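PDB 3IF6: OXA-46 oxacillinase from Pseudomonas aeruginosa, which probably hydrolyses beta-lactam antibiotics to substituted beta-amino acids as a class D serine beta-lactamase, and so contributes to antibiotic resistance. Local coordinates for residues Q111-A116 and K194-T199; S204-A209 and W223-T228. All coordinates share one frame; numbering follows the deposited sequence.

In the fold
Contact 1 sets helix 113-118 against the end of helix 187-196 and the start of strand 198-201. Contact 2 pairs the next two strands of the same sheet, 206-213 and 217-226. Their centres are about 17 Å apart, yet they touch. Arg208 NH1 of contact 2 lies 2.7 Å from Lys194 O of contact 1, and Ala209 N lies 3.0 Å from Met197 O, both probable hydrogen bonds. Contact 1 is the nearer to the active site: the side chain of Met197 is about 11 Å from that of Ser72, the predicted acyl-ester nucleophile. Contact 2 lies away from that serine; its strand 206-213 continues past Ala209 into the KTG motif.

Contact 1 (Q111-A116 and K194-T199); sequences QDLRSA and KDLMIT. With EDO (1,2-ethanediol), chain K.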
# COMPACT_ATOMS: atom_id res chain seq x y z
N GLN B 111 -17.37 8.21 -5.28
CA GLN B 111 -15.94 8.45 -5.30
C GLN B 111 -15.48 8.47 -3.87
O GLN B 111 -16.22 8.81 -2.95
CB GLN B 111 -15.57 9.78 -6.01
CG GLN B 111 -16.01 9.90 -7.51
CD GLN B 111 -15.50 8.80 -8.41
OE1 GLN B 111 -14.34 8.42 -8.31
NE2 GLN B 111 -16.36 8.28 -9.31
N ASP B 112 -14.24 8.05 -3.68
CA ASP B 112 -13.61 8.18 -2.38
C ASP B 112 -12.19 8.56 -2.74
O ASP B 112 -11.87 8.65 -3.94
CB ASP B 112 -13.68 6.85 -1.60
CG ASP B 112 -13.05 5.67 -2.36
OD1 ASP B 112 -12.37 5.85 -3.38
OD2 ASP B 112 -13.21 4.54 -1.90
N LEU B 113 -11.38 8.77 -1.72
CA LEU B 113 -9.97 9.13 -1.86
C LEU B 113 -9.17 8.27 -2.82
O LEU B 113 -8.31 8.79 -3.53
CB LEU B 113 -9.30 9.12 -0.47
CG LEU B 113 -8.90 10.46 0.15
CD1 LEU B 113 -9.62 11.65 -0.46
CD2 LEU B 113 -9.06 10.41 1.64
N ARG B 114 -9.51 6.99 -2.88
CA ARG B 114 -8.84 6.00 -3.70
C ARG B 114 -9.12 6.08 -5.19
O ARG B 114 -8.20 6.05 -5.99
CB ARG B 114 -9.33 4.63 -3.28
CG ARG B 114 -8.56 3.48 -3.87
CD ARG B 114 -7.79 2.87 -2.78
NE ARG B 114 -6.41 2.84 -3.16
CZ ARG B 114 -5.41 2.69 -2.30
NH1 ARG B 114 -5.64 2.59 -0.98
NH2 ARG B 114 -4.17 2.67 -2.81
N SER B 115 -10.40 6.10 -5.56
CA SER B 115 -10.83 6.27 -6.96
C SER B 115 -10.37 7.64 -7.50
O SER B 115 -9.93 7.73 -8.66
CB SER B 115 -12.34 6.13 -7.08
OG SER B 115 -12.95 7.11 -6.29
N ALA B 116 -10.47 8.66 -6.64
CA ALA B 116 -10.01 10.05 -6.89
C ALA B 116 -8.51 10.17 -7.19
O ALA B 116 -8.10 11.00 -8.02
CB ALA B 116 -10.41 10.99 -5.73
N LYS B 194 0.45 7.69 1.19
CA LYS B 194 1.38 6.67 0.60
C LYS B 194 0.69 5.35 0.27
O LYS B 194 1.23 4.53 -0.48
CB LYS B 194 2.56 6.38 1.54
CG LYS B 194 3.63 7.50 1.73
CD LYS B 194 4.71 7.03 2.74
CE LYS B 194 4.44 7.63 4.13
NZ LYS B 194 5.51 7.24 5.12
N ASP B 195 -0.46 5.11 0.88
CA ASP B 195 -1.23 3.92 0.55
C ASP B 195 -2.01 4.14 -0.73
O ASP B 195 -2.09 3.28 -1.61
CB ASP B 195 -2.18 3.51 1.69
CG ASP B 195 -2.52 2.02 1.62
OD1 ASP B 195 -1.74 1.22 2.20
OD2 ASP B 195 -3.51 1.64 0.94
N LEU B 196 -2.55 5.34 -0.84
CA LEU B 196 -3.28 5.75 -2.00
C LEU B 196 -2.44 5.76 -3.24
O LEU B 196 -2.97 5.58 -4.32
CB LEU B 196 -3.93 7.11 -1.73
CG LEU B 196 -4.86 7.07 -0.51
CD1 LEU B 196 -5.33 8.46 -0.18
CD2 LEU B 196 -6.02 6.14 -0.80
N MET B 197 -1.12 5.93 -3.09
CA MET B 197 -0.16 5.92 -4.20
C MET B 197 0.17 4.58 -4.80
O MET B 197 0.78 4.52 -5.89
CB MET B 197 1.14 6.58 -3.76
CG MET B 197 0.97 8.07 -3.55
SD MET B 197 2.39 8.82 -2.78
CE MET B 197 3.63 8.57 -4.10
N ILE B 198 -0.19 3.50 -4.11
CA ILE B 198 0.14 2.16 -4.61
C ILE B 198 -0.46 1.90 -5.99
O ILE B 198 -1.69 1.92 -6.18
CB ILE B 198 -0.29 1.03 -3.61
CG1 ILE B 198 0.46 1.17 -2.28
CG2 ILE B 198 -0.10 -0.38 -4.27
CD1 ILE B 198 -0.30 0.67 -1.11
N THR B 199 0.41 1.65 -6.96
CA THR B 199 -0.08 1.25 -8.26
C THR B 199 0.20 -0.22 -8.54
O THR B 199 -0.39 -0.80 -9.44
CB THR B 199 0.50 2.15 -9.41
OG1 THR B 199 1.87 1.82 -9.64
CG2 THR B 199 0.43 3.58 -9.00
C1 EDO K . -17.17 4.01 -1.87
O1 EDO K . -16.53 5.00 -1.03
C2 EDO K . -16.62 4.11 -3.28
O2 EDO K . -16.89 2.89 -3.97
O HOH W 1 -4.04 3.13 -5.40
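Arg114 reaches from helix 113-118 to Asp195 and Leu196, and its side chain carries most of the contact. From CB the chain sets off with CG anti to the backbone N (chi1 -170°), then bends at chi2 and chi3, which brings the guanidinium across to residues 194-199. NE passes 4.1 Å from Leu196 CD2, and this methyl group covers part of one guanidinium face, toward its rim. CZ lies 3.7 Å from Leu196 CA. NH1 donates to Asp195 OD2 at 3.0 Å, the hydrogen bond of a salt bridge. The oxygen lies close to the guanidinium plane and uses its anti lone pair, while the carboxylate is turned nearly perpendicular, 83° away. Asp195 OD2 also has a salt bridge to a basic side chain of another protein chain, so the charge pair sits at a subunit boundary.

Arg114 NH2 lies 2.5 Å from Asp195 O in the model, a very short and therefore doubtful length. The same carbonyl accepts from Ile198 N, in the turn from helix 187-196 to strand 198-201 of the central sheet. In this serine beta-lactamase/penicillin-binding protein fold, helix 113-118 passes close to the active site: Ala116 O accepts from Lys75 NZ, of the SXXK motif that begins with Ser72.

Arg114 NH2 also donates to the O of water 1, 2.6 Å away. That water lies within hydrogen-bonding distance of Leu196 O and Ile198 O, linking the guanidinium to the start of the strand. Asp112 is the N-cap of helix 113-118, and its OD1 takes the N-H of Ser115 N at 2.9 Å, almost straight (175°). Beside the arginine, Leu113 CB meets Leu196 CD1 at 4.0 Å, and Leu113 also packs on Phe128 and Thr79.

Contact 2 (S204-A209 and W223-T228); sequences SWILRA and WIEWPT. With EDO (1,2-ethanediol), chain J.
Trp205 and Trp226 run alongside each other in the same direction. Their planes are inclined at 42°. Trp205 CG stands between its backbone N and carbonyl carbon (chi1 48°), which brings CD1 of Trp205 to 3.5 Å from CZ3 of Trp226. Trp205 CB sits over the six-membered ring of Trp226, 3.8 Å from the centroid, a CH-pi contact. Trp226 NE1 is held separately, by Ala262 O.

Arg208, Trp223 and Glu225 share a sheet face with Ile206. Glu225 OE2 is gripped by two donors. Trp223 NE1 reaches it at 3.1 Å in the indole plane, on the anti lone pair and nearly straight (175°). Arg208 NE comes from above the carboxylate plane at 2.9 Å, within a salt bridge; the NH2 bonds to both Glu225 oxygens are weak. Arg208 CD lies 3.7 Å from Trp223 CZ2, and Ile206 CG2 lies over the centre of the guanidinium. Arg208 NH1 goes on to Lys194 O, and NH2 to an acidic side chain of another protein chain. On the opposite face Leu207 CD1 touches Ile224 CB at 4.3 Å.

Arg208 and Trp223 form a hydrogen-bonded antiparallel pair: Arg208 N donates to Trp223 O, and Trp223 N to Arg208 O, each at 2.8 Å. This is the beta hairpin of strands 206-213 and 217-226, whose first strand continues past Ala209 into the KTG motif of serine beta-lactamases.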
# COMPACT_ATOMS: atom_id res chain seq x y z
N SER B 204 8.16 -8.66 -2.59
CA SER B 204 9.37 -7.99 -2.11
C SER B 204 9.47 -6.50 -2.43
O SER B 204 10.37 -5.81 -1.92
CB SER B 204 10.61 -8.69 -2.66
OG SER B 204 10.99 -9.67 -1.74
N TRP B 205 8.53 -6.01 -3.24
CA TRP B 205 8.53 -4.59 -3.62
C TRP B 205 7.17 -3.92 -3.60
O TRP B 205 6.14 -4.53 -3.91
CB TRP B 205 9.10 -4.44 -5.01
CG TRP B 205 8.53 -5.38 -5.99
CD1 TRP B 205 8.90 -6.66 -6.19
CD2 TRP B 205 7.50 -5.09 -6.94
NE1 TRP B 205 8.16 -7.22 -7.21
CE2 TRP B 205 7.29 -6.28 -7.69
CE3 TRP B 205 6.74 -3.95 -7.24
CZ2 TRP B 205 6.34 -6.36 -8.72
CZ3 TRP B 205 5.78 -4.03 -8.27
CH2 TRP B 205 5.60 -5.23 -9.00
N ILE B 206 7.16 -2.64 -3.22
CA ILE B 206 5.96 -1.82 -3.40
C ILE B 206 6.21 -0.58 -4.24
O ILE B 206 7.00 0.30 -3.84
CB ILE B 206 5.29 -1.47 -2.05
CG1 ILE B 206 4.96 -2.79 -1.31
CG2 ILE B 206 4.06 -0.67 -2.30
CD1 ILE B 206 4.89 -2.69 0.18
N LEU B 207 5.53 -0.53 -5.39
CA LEU B 207 5.50 0.63 -6.30
C LEU B 207 4.43 1.67 -5.94
O LEU B 207 3.24 1.39 -6.00
CB LEU B 207 5.32 0.18 -7.75
CG LEU B 207 5.26 1.33 -8.80
CD1 LEU B 207 6.49 2.31 -8.77
CD2 LEU B 207 5.04 0.79 -10.20
N ARG B 208 4.88 2.86 -5.54
CA ARG B 208 4.03 4.01 -5.15
C ARG B 208 4.29 5.24 -6.06
O ARG B 208 5.33 5.88 -5.92
CB ARG B 208 4.28 4.42 -3.69
CG ARG B 208 4.15 3.30 -2.66
CD ARG B 208 4.38 3.84 -1.25
NE ARG B 208 4.73 2.79 -0.32
CZ ARG B 208 3.89 2.14 0.51
NH1 ARG B 208 2.58 2.43 0.54
NH2 ARG B 208 4.36 1.19 1.30
N ALA B 209 3.34 5.56 -6.95
CA ALA B 209 3.55 6.51 -8.03
C ALA B 209 2.25 7.21 -8.44
O ALA B 209 1.17 6.74 -8.11
CB ALA B 209 4.18 5.81 -9.25
N TRP B 223 8.12 6.20 -6.12
CA TRP B 223 9.21 5.28 -5.78
C TRP B 223 8.79 3.82 -5.73
O TRP B 223 7.62 3.51 -5.61
CB TRP B 223 9.89 5.66 -4.46
CG TRP B 223 9.07 5.46 -3.21
CD1 TRP B 223 9.01 4.32 -2.44
CD2 TRP B 223 8.23 6.43 -2.56
NE1 TRP B 223 8.18 4.52 -1.37
CE2 TRP B 223 7.69 5.81 -1.42
CE3 TRP B 223 7.88 7.77 -2.84
CZ2 TRP B 223 6.83 6.48 -0.53
CZ3 TRP B 223 7.04 8.44 -1.97
CH2 TRP B 223 6.51 7.78 -0.83
N ILE B 224 9.78 2.95 -5.86
CA ILE B 224 9.66 1.53 -5.65
C ILE B 224 10.50 1.11 -4.41
O ILE B 224 11.70 1.36 -4.35
CB ILE B 224 10.03 0.75 -6.95
CG1 ILE B 224 9.76 -0.75 -6.76
CG2 ILE B 224 11.48 1.03 -7.39
CD1 ILE B 224 9.53 -1.47 -8.00
N GLU B 225 9.84 0.54 -3.40
CA GLU B 225 10.49 -0.01 -2.20
C GLU B 225 10.88 -1.49 -2.36
O GLU B 225 10.10 -2.28 -2.88
CB GLU B 225 9.61 0.11 -0.96
CG GLU B 225 8.62 1.25 -0.95
CD GLU B 225 7.82 1.30 0.33
OE1 GLU B 225 7.66 0.24 0.98
OE2 GLU B 225 7.36 2.39 0.71
N TRP B 226 12.08 -1.82 -1.91
CA TRP B 226 12.58 -3.19 -1.83
C TRP B 226 13.05 -3.38 -0.39
O TRP B 226 13.06 -2.42 0.37
CB TRP B 226 13.74 -3.42 -2.81
CG TRP B 226 13.43 -3.26 -4.24
CD1 TRP B 226 13.51 -2.11 -4.96
CD2 TRP B 226 13.03 -4.28 -5.16
NE1 TRP B 226 13.17 -2.35 -6.27
CE2 TRP B 226 12.87 -3.68 -6.42
CE3 TRP B 226 12.78 -5.65 -5.04
CZ2 TRP B 226 12.47 -4.40 -7.57
CZ3 TRP B 226 12.37 -6.36 -6.17
CH2 TRP B 226 12.22 -5.73 -7.42
N PRO B 227 13.44 -4.63 -0.01
CA PRO B 227 13.86 -4.94 1.37
C PRO B 227 14.99 -4.04 1.93
O PRO B 227 15.01 -3.74 3.11
CB PRO B 227 14.35 -6.39 1.25
CG PRO B 227 13.64 -6.95 0.05
CD PRO B 227 13.55 -5.81 -0.90
N THR B 228 15.87 -3.58 1.04
CA THR B 228 17.06 -2.77 1.36
C THR B 228 16.83 -1.24 1.39
O THR B 228 17.57 -0.50 2.07
CB THR B 228 18.18 -3.10 0.38
OG1 THR B 228 17.61 -3.43 -0.89
CG2 THR B 228 18.91 -4.34 0.85
C1 EDO J . -2.97 5.67 -8.04
O1 EDO J . -3.13 5.73 -6.63
C2 EDO J . -1.79 6.54 -8.40
O2 EDO J . -1.30 5.99 -9.63